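Local structure of benzoylformate Decarboxylase (Polynucleobacter necessarius, 4K9Q) at residues 42-45 against 49-52; 398-403 against 432-437; 405-410 against 421-426. The protein binds thiamine diphosphate and magnesium and probably catalyses the decarboxylation of benzoylformate to benzaldehyde and carbon dioxide. All coordinates share one frame; numbering follows the deposited sequence.

How the contacts relate
The three contacts form a compact cluster, with contact centres about 12 Å (1 and 2), 14 Å (1 and 3) and 13 Å (2 and 3) apart. Contact 1 comes first along the chain and lies in the N-terminal thiamine diphosphate-enzyme domain, joining strand 40-43 to helix 47-61. Contacts 2 and 3 belong to the C-terminal domain, contact 3 being nested in the loop that contact 2 closes. Helix 403-417, which follows the pocket loop of contact 2, carries P405, whose atoms pack against S49 and A52 of contact 1 and S435 of contact 2. The cluster thus joins the two domains, and contacts 1 and 2 also touch the second subunit.

Contact 1. Residues 42-45 against 49-52; sequences VLAL and SVVA
The carbonyl oxygen of A44, which accepts a hydrogen bond from ND2 of N23, also borders a methyl of V50, V50 CG2 lying 4.1 Å from A44 O. A44 lies just beyond strand 40-43, outermost within this chain in the parallel sheet of the N-terminal thiamine diphosphate-enzyme domain, and V50 lies in helix 47-61. The contact is therefore at the strand-to-helix turn of a beta-alpha-beta crossover, which passes over strand 19-22 and leads to strand 66-69. Proximity of the backbones supports this: A44 and V50 approach to 5.4 Å between their CA atoms. V50 chi1 of 171° sets CG1 anti to the backbone N, which leaves CG2 beside that nitrogen and facing A44. The two segments share no hydrogen bond and bury 111 Å² together, so van der Waals packing alone joins them here. V50 also rests on V67 and I69 of strand 66-69, while T441 of helix 438-445 touches A44. The V50 side chain is about 8 Å from a thiamine diphosphate other than the one in contact 2, so the turn lies near a second cofactor site. The A44 methyl faces the helix and meets it at two points: the tip of one V50 branch, with A44 CB to V50 CG2 at 3.7 Å, and the first side-chain carbon of S49, with A44 CB to S49 CB at 4.1 Å.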
loop_
_atom_site.group_PDB
_atom_site.type_symbol
_atom_site.label_atom_id
_atom_site.label_comp_id
_atom_site.label_asym_id
_atom_site.label_seq_id
_atom_site.Cartn_x
_atom_site.Cartn_y
_atom_site.Cartn_z
ATOM N N VAL A 42 -0.294 13.480 29.058
ATOM C CA VAL A 42 -1.504 12.852 29.575
ATOM C C VAL A 42 -1.455 11.351 29.317
ATOM O O VAL A 42 -1.556 10.904 28.167
ATOM C CB VAL A 42 -2.775 13.435 28.912
ATOM C CG1 VAL A 42 -4.029 12.699 29.400
ATOM C CG2 VAL A 42 -2.886 14.926 29.175
ATOM N N LEU A 43 -1.311 10.572 30.387
ATOM C CA LEU A 43 -1.251 9.119 30.277
ATOM C C LEU A 43 -2.632 8.536 30.075
ATOM O O LEU A 43 -3.581 8.915 30.780
ATOM C CB LEU A 43 -0.637 8.504 31.546
ATOM C CG LEU A 43 -0.651 6.976 31.612
ATOM C CD1 LEU A 43 0.298 6.362 30.567
ATOM C CD2 LEU A 43 -0.316 6.491 33.032
ATOM N N ALA A 44 -2.752 7.617 29.118
ATOM C CA ALA A 44 -3.897 6.710 29.111
ATOM C C ALA A 44 -3.409 5.259 29.045
ATOM O O ALA A 44 -2.293 4.985 28.586
ATOM C CB ALA A 44 -4.841 7.035 27.960
ATOM N N LEU A 45 -4.244 4.344 29.523
ATOM C CA LEU A 45 -3.829 2.963 29.751
ATOM C C LEU A 45 -3.859 2.077 28.519
ATOM O O LEU A 45 -3.314 0.977 28.553
ATOM C CB LEU A 45 -4.712 2.308 30.821
ATOM C CG LEU A 45 -4.680 2.925 32.224
ATOM C CD1 LEU A 45 -5.749 2.248 33.066
ATOM C CD2 LEU A 45 -3.297 2.772 32.850
ATOM N N SER A 49 -7.799 4.711 23.726
ATOM C CA SER A 49 -8.137 5.856 24.573
ATOM C C SER A 49 -7.179 7.022 24.324
ATOM O O SER A 49 -7.601 8.175 24.296
ATOM C CB SER A 49 -8.154 5.472 26.054
ATOM O OG SER A 49 -9.335 4.736 26.365
ATOM N N VAL A 50 -5.894 6.722 24.147
ATOM C CA VAL A 50 -4.901 7.761 23.859
ATOM C C VAL A 50 -5.334 8.628 22.669
ATOM O O VAL A 50 -5.386 9.858 22.759
ATOM C CB VAL A 50 -3.529 7.146 23.550
ATOM C CG1 VAL A 50 -2.569 8.220 23.042
ATOM C CG2 VAL A 50 -2.958 6.444 24.802
ATOM N N VAL A 51 -5.667 7.975 21.563
ATOM C CA VAL A 51 -6.040 8.692 20.350
ATOM C C VAL A 51 -7.356 9.455 20.538
ATOM O O VAL A 51 -7.462 10.622 20.155
ATOM C CB VAL A 51 -6.110 7.740 19.151
ATOM C CG1 VAL A 51 -6.719 8.443 17.922
ATOM C CG2 VAL A 51 -4.706 7.237 18.824
ATOM N N ALA A 52 -8.351 8.813 21.140
ATOM C CA ALA A 52 -9.646 9.480 21.316
ATOM C C ALA A 52 -9.591 10.689 22.272
ATOM O O ALA A 52 -10.256 11.695 22.047
ATOM C CB ALA A 52 -10.722 8.475 21.749
#

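Contact 2. Residues 398-403 against 432-437; sequences GGLGWD and FQYSVQ. With TPP (thiamine diphosphate), chain D.
The aminopyrimidine-binding wall of the thiamine diphosphate pocket is formed by loop 398-403, with Y434 and S435 packed against it. Two backbone groups read the cofactor ring: G398 O receives cofactor N4' at 2.8 Å in a nearly straight bond (169°), and L400 N donates to N3' at 3.1 Å. The L400 side chain rises between the two cofactor rings, CG beside the backbone N (chi1 -59°), which turns CG against the pyrimidine and CD1 to 3.4 Å from C4 of the thiazolium, consistent with the bulky residue that supports the V conformation in this family. L400 CB also makes a CH-pi contact over one face of the Y434 ring, 3.9 Å from the centroid and 18° off the normal. Y434 CE2 nears N1' of the cofactor obliquely at 3.4 Å, and its OH is hydrogen-bonded to OD1 of N23 of the second subunit. Replacing Y434 by an alanine is likely to leave L400 CB without its ring face and that N23 without its phenol partner. G401 fits tightly against Y434 CB, and a CB on it would clash with S435 OG, which donates to G401 O at 2.7 Å, in the carbonyl plane and on a lone pair.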
loop_
_atom_site.group_PDB
_atom_site.type_symbol
_atom_site.label_atom_id
_atom_site.label_comp_id
_atom_site.label_asym_id
_atom_site.label_seq_id
_atom_site.Cartn_x
_atom_site.Cartn_y
_atom_site.Cartn_z
ATOM N N GLY A 398 -19.071 5.970 13.602
ATOM C CA GLY A 398 -19.795 4.837 14.162
ATOM C C GLY A 398 -18.938 3.809 14.897
ATOM O O GLY A 398 -19.456 2.781 15.343
ATOM N N GLY A 399 -17.637 4.071 15.025
ATOM C CA GLY A 399 -16.734 3.167 15.721
ATOM C C GLY A 399 -16.794 3.280 17.238
ATOM O O GLY A 399 -16.289 4.233 17.829
ATOM N N LEU A 400 -17.416 2.294 17.878
ATOM C CA LEU A 400 -17.554 2.311 19.324
ATOM C C LEU A 400 -16.194 2.306 20.019
ATOM O O LEU A 400 -15.218 1.750 19.505
ATOM C CB LEU A 400 -18.396 1.119 19.789
ATOM C CG LEU A 400 -19.804 1.042 19.208
ATOM C CD1 LEU A 400 -20.540 -0.175 19.791
ATOM C CD2 LEU A 400 -20.558 2.330 19.514
ATOM N N GLY A 401 -16.134 2.946 21.183
ATOM C CA GLY A 401 -14.893 3.082 21.927
ATOM C C GLY A 401 -14.284 4.472 21.795
ATOM O O GLY A 401 -13.238 4.754 22.368
ATOM N N TRP A 402 -14.937 5.347 21.038
ATOM C CA TRP A 402 -14.383 6.682 20.838
ATOM C C TRP A 402 -14.870 7.670 21.896
ATOM O O TRP A 402 -14.085 8.457 22.425
ATOM C CB TRP A 402 -14.717 7.210 19.440
ATOM C CG TRP A 402 -14.076 8.536 19.158
ATOM C CD1 TRP A 402 -12.790 8.756 18.744
ATOM C CD2 TRP A 402 -14.685 9.825 19.282
ATOM N NE1 TRP A 402 -12.568 10.103 18.596
ATOM C CE2 TRP A 402 -13.716 10.782 18.920
ATOM C CE3 TRP A 402 -15.958 10.265 19.668
ATOM C CZ2 TRP A 402 -13.974 12.157 18.934
ATOM C CZ3 TRP A 402 -16.218 11.637 19.672
ATOM C CH2 TRP A 402 -15.227 12.561 19.309
ATOM N N ASP A 403 -16.162 7.631 22.201
ATOM C CA ASP A 403 -16.781 8.722 22.962
ATOM C C ASP A 403 -16.385 8.783 24.430
ATOM O O ASP A 403 -16.222 9.870 24.993
ATOM C CB ASP A 403 -18.304 8.714 22.798
ATOM C CG ASP A 403 -18.733 9.192 21.414
ATOM O OD1 ASP A 403 -18.934 10.415 21.261
ATOM O OD2 ASP A 403 -18.834 8.356 20.482
ATOM N N PHE A 432 -19.770 1.237 26.425
ATOM C CA PHE A 432 -18.922 1.572 27.576
ATOM C C PHE A 432 -17.685 0.673 27.675
ATOM O O PHE A 432 -16.626 1.117 28.115
ATOM C CB PHE A 432 -19.765 1.437 28.850
ATOM C CG PHE A 432 -19.189 2.120 30.070
ATOM C CD1 PHE A 432 -19.265 3.500 30.216
ATOM C CD2 PHE A 432 -18.644 1.370 31.100
ATOM C CE1 PHE A 432 -18.771 4.117 31.360
ATOM C CE2 PHE A 432 -18.155 1.982 32.249
ATOM C CZ PHE A 432 -18.217 3.352 32.370
ATOM N N GLN A 433 -17.820 -0.587 27.256
ATOM C CA GLN A 433 -16.741 -1.570 27.410
ATOM C C GLN A 433 -15.539 -1.380 26.494
ATOM O O GLN A 433 -14.430 -1.769 26.848
ATOM C CB GLN A 433 -17.274 -2.989 27.180
ATOM C CG GLN A 433 -18.537 -3.321 27.960
ATOM C CD GLN A 433 -18.343 -3.133 29.445
ATOM O OE1 GLN A 433 -17.326 -3.557 30.005
ATOM N NE2 GLN A 433 -19.299 -2.465 30.094
ATOM N N TYR A 434 -15.743 -0.818 25.311
ATOM C CA TYR A 434 -14.664 -0.842 24.314
ATOM C C TYR A 434 -13.409 -0.124 24.782
ATOM O O TYR A 434 -12.301 -0.627 24.604
ATOM C CB TYR A 434 -15.126 -0.286 22.957
ATOM C CG TYR A 434 -16.109 -1.208 22.256
ATOM C CD1 TYR A 434 -17.459 -1.201 22.596
ATOM C CD2 TYR A 434 -15.686 -2.076 21.252
ATOM C CE1 TYR A 434 -18.353 -2.042 21.963
ATOM C CE2 TYR A 434 -16.579 -2.922 20.612
ATOM C CZ TYR A 434 -17.910 -2.899 20.977
ATOM O OH TYR A 434 -18.825 -3.722 20.372
ATOM N N SER A 435 -13.592 1.038 25.405
ATOM C CA SER A 435 -12.471 1.850 25.857
ATOM C C SER A 435 -12.666 2.250 27.310
ATOM O O SER A 435 -12.386 3.376 27.700
ATOM C CB SER A 435 -12.320 3.095 24.983
ATOM O OG SER A 435 -11.999 2.729 23.652
ATOM N N VAL A 436 -13.154 1.298 28.098
ATOM C CA VAL A 436 -13.459 1.519 29.501
ATOM C C VAL A 436 -12.256 2.105 30.264
ATOM O O VAL A 436 -12.425 2.873 31.220
ATOM C CB VAL A 436 -13.978 0.204 30.155
ATOM C CG1 VAL A 436 -12.879 -0.842 30.254
ATOM C CG2 VAL A 436 -14.604 0.479 31.495
ATOM N N GLN A 437 -11.041 1.780 29.812
ATOM C CA GLN A 437 -9.831 2.231 30.503
ATOM C C GLN A 437 -9.701 3.757 30.525
ATOM O O GLN A 437 -8.986 4.312 31.367
ATOM C CB GLN A 437 -8.566 1.622 29.879
ATOM C CG GLN A 437 -8.600 0.103 29.775
ATOM C CD GLN A 437 -9.051 -0.359 28.408
ATOM O OE1 GLN A 437 -9.881 0.290 27.781
ATOM N NE2 GLN A 437 -8.504 -1.478 27.937
HETATM N "N1'" TPP D . -17.383 -2.732 17.295
HETATM C "C2'" TPP D . -16.990 -1.421 17.078
HETATM C CM2 TPP D . -15.589 -0.987 17.391
HETATM N "N3'" TPP D . -17.872 -0.495 16.553
HETATM C "C4'" TPP D . -19.157 -0.871 16.250
HETATM N "N4'" TPP D . -19.997 0.022 15.731
HETATM C "C5'" TPP D . -19.573 -2.179 16.499
HETATM C "C6'" TPP D . -18.682 -3.123 17.007
HETATM C "C7'" TPP D . -20.983 -2.593 16.164
HETATM N N3 TPP D . -22.044 -2.072 17.015
HETATM C C2 TPP D . -22.873 -1.012 16.682
HETATM S S1 TPP D . -23.983 -0.668 17.796
HETATM C C5 TPP D . -23.458 -1.866 18.746
HETATM C C4 TPP D . -22.391 -2.591 18.222
HETATM C CM4 TPP D . -21.704 -3.755 18.890
HETATM C C6 TPP D . -24.201 -2.068 20.036
HETATM C C7 TPP D . -24.150 -0.898 21.005
HETATM O O7 TPP D . -24.675 -1.404 22.211
HETATM P PA TPP D . -24.886 -0.464 23.499
HETATM O O1A TPP D . -23.694 0.438 23.641
HETATM O O2A TPP D . -25.087 -1.300 24.722
HETATM O O3A TPP D . -26.114 0.490 23.090
HETATM P PB TPP D . -27.669 0.109 22.943
HETATM O O1B TPP D . -27.902 -0.154 21.491
HETATM O O2B TPP D . -28.438 1.327 23.406
HETATM O O3B TPP D . -28.005 -1.112 23.737
#

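Contact 3. Residues 405-410 against 421-426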
loop_
_atom_site.group_PDB
_atom_site.type_symbol
_atom_site.label_atom_id
_atom_site.label_comp_id
_atom_site.label_asym_id
_atom_site.label_seq_id
_atom_site.Cartn_x
_atom_site.Cartn_y
_atom_site.Cartn_z
ATOM N N PRO A 405 -13.439 7.929 25.991
ATOM C CA PRO A 405 -12.206 8.718 26.119
ATOM C C PRO A 405 -12.290 10.119 25.486
ATOM O O PRO A 405 -11.674 11.059 26.005
ATOM C CB PRO A 405 -11.139 7.837 25.449
ATOM C CG PRO A 405 -11.909 6.875 24.579
ATOM C CD PRO A 405 -13.233 6.664 25.257
ATOM N N ALA A 406 -13.051 10.292 24.411
ATOM C CA ALA A 406 -13.124 11.627 23.808
ATOM C C ALA A 406 -13.703 12.646 24.797
ATOM O O ALA A 406 -13.285 13.814 24.817
ATOM C CB ALA A 406 -13.923 11.615 22.505
ATOM N N ALA A 407 -14.644 12.193 25.626
ATOM C CA ALA A 407 -15.226 13.030 26.672
ATOM C C ALA A 407 -14.151 13.577 27.600
ATOM O O ALA A 407 -14.203 14.744 27.998
ATOM C CB ALA A 407 -16.259 12.248 27.472
ATOM N N VAL A 408 -13.190 12.728 27.956
ATOM C CA VAL A 408 -12.075 13.166 28.793
ATOM C C VAL A 408 -11.281 14.252 28.076
ATOM O O VAL A 408 -10.867 15.232 28.687
ATOM C CB VAL A 408 -11.146 11.996 29.201
ATOM C CG1 VAL A 408 -9.902 12.520 29.907
ATOM C CG2 VAL A 408 -11.890 10.997 30.093
ATOM N N GLY A 409 -11.061 14.075 26.777
ATOM C CA GLY A 409 -10.327 15.068 26.014
ATOM C C GLY A 409 -11.076 16.392 25.934
ATOM O O GLY A 409 -10.474 17.465 26.035
ATOM N N LEU A 410 -12.394 16.319 25.739
ATOM C CA LEU A 410 -13.237 17.514 25.702
ATOM C C LEU A 410 -13.175 18.229 27.054
ATOM O O LEU A 410 -13.078 19.457 27.113
ATOM C CB LEU A 410 -14.692 17.158 25.332
ATOM C CG LEU A 410 -14.873 16.752 23.854
ATOM C CD1 LEU A 410 -16.181 15.991 23.614
ATOM C CD2 LEU A 410 -14.763 17.982 22.941
ATOM N N ARG A 421 -17.034 23.867 31.603
ATOM C CA ARG A 421 -18.328 23.205 31.576
ATOM C C ARG A 421 -18.158 21.725 31.917
ATOM O O ARG A 421 -17.175 21.107 31.511
ATOM C CB ARG A 421 -18.951 23.324 30.185
ATOM C CG ARG A 421 -19.298 24.741 29.776
ATOM C CD ARG A 421 -19.759 24.776 28.325
ATOM N NE ARG A 421 -18.663 24.465 27.413
ATOM C CZ ARG A 421 -18.816 24.240 26.115
ATOM N NH1 ARG A 421 -20.026 24.283 25.581
ATOM N NH2 ARG A 421 -17.764 23.972 25.348
ATOM N N PRO A 422 -19.121 21.143 32.649
ATOM C CA PRO A 422 -19.081 19.690 32.856
ATOM C C PRO A 422 -19.354 18.962 31.541
ATOM O O PRO A 422 -20.113 19.471 30.718
ATOM C CB PRO A 422 -20.217 19.440 33.852
ATOM C CG PRO A 422 -21.141 20.595 33.677
ATOM C CD PRO A 422 -20.271 21.773 33.322
ATOM N N VAL A 423 -18.732 17.805 31.336
ATOM C CA VAL A 423 -19.016 17.012 30.143
ATOM C C VAL A 423 -19.914 15.843 30.528
ATOM O O VAL A 423 -19.476 14.922 31.217
ATOM C CB VAL A 423 -17.733 16.475 29.490
ATOM C CG1 VAL A 423 -18.073 15.632 28.254
ATOM C CG2 VAL A 423 -16.788 17.629 29.134
ATOM N N VAL A 424 -21.168 15.888 30.092
ATOM C CA VAL A 424 -22.120 14.832 30.408
ATOM C C VAL A 424 -22.143 13.840 29.250
ATOM O O VAL A 424 -22.361 14.222 28.099
ATOM C CB VAL A 424 -23.518 15.416 30.620
ATOM C CG1 VAL A 424 -24.522 14.317 30.903
ATOM C CG2 VAL A 424 -23.494 16.413 31.784
ATOM N N THR A 425 -21.909 12.570 29.548
ATOM C CA THR A 425 -21.679 11.574 28.493
ATOM C C THR A 425 -22.688 10.421 28.590
ATOM O O THR A 425 -22.695 9.674 29.579
ATOM C CB THR A 425 -20.219 11.057 28.565
ATOM O OG1 THR A 425 -19.319 12.177 28.564
ATOM C CG2 THR A 425 -19.900 10.166 27.374
ATOM N N LEU A 426 -23.538 10.285 27.571
ATOM C CA LEU A 426 -24.604 9.280 27.556
ATOM C C LEU A 426 -24.071 8.015 26.890
ATOM O O LEU A 426 -23.793 8.018 25.689
ATOM C CB LEU A 426 -25.802 9.805 26.765
ATOM C CG LEU A 426 -26.294 11.212 27.137
ATOM C CD1 LEU A 426 -27.383 11.711 26.166
ATOM C CD2 LEU A 426 -26.763 11.274 28.588
#
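Helix 405-410 and strand 423-426 run antiparallel, their axes at 169° and 8.9 Å apart at closest approach, and A407 and V423 face each other with CA atoms 6.5 Å apart. This is helix 403-417 laid over a face of the parallel sheet in the C-terminal domain, against the strand that follows it in the chain. The A407 methyl points into the sheet and meets two strand side chains: A407 CB lies 3.9 Å from V423 CG1 and 3.2 Å from T425 OG1. V423 reaches it with CG1, set anti to the backbone N (chi1 179°). The other branch, CG2, meets the helix about one turn after A407, 4.4 Å from L410 CB. Both V423 methyls also border the A407 carbonyl, CG1 lying 4.0 Å from A407 O. L410 touches V370 of strand 368-372 and A407 touches V449 of strand 449-455 as well as V423, so the helix spans three neighbouring strands. The T425 hydroxyl is the exception in an otherwise apolar interface: it is pressed close to a methyl, and OG1 is buried with no hydrogen-bonding partner in the model. Helix and sheet are therefore held here by shape and apolar burial, probably at an energetic cost for that hydroxyl.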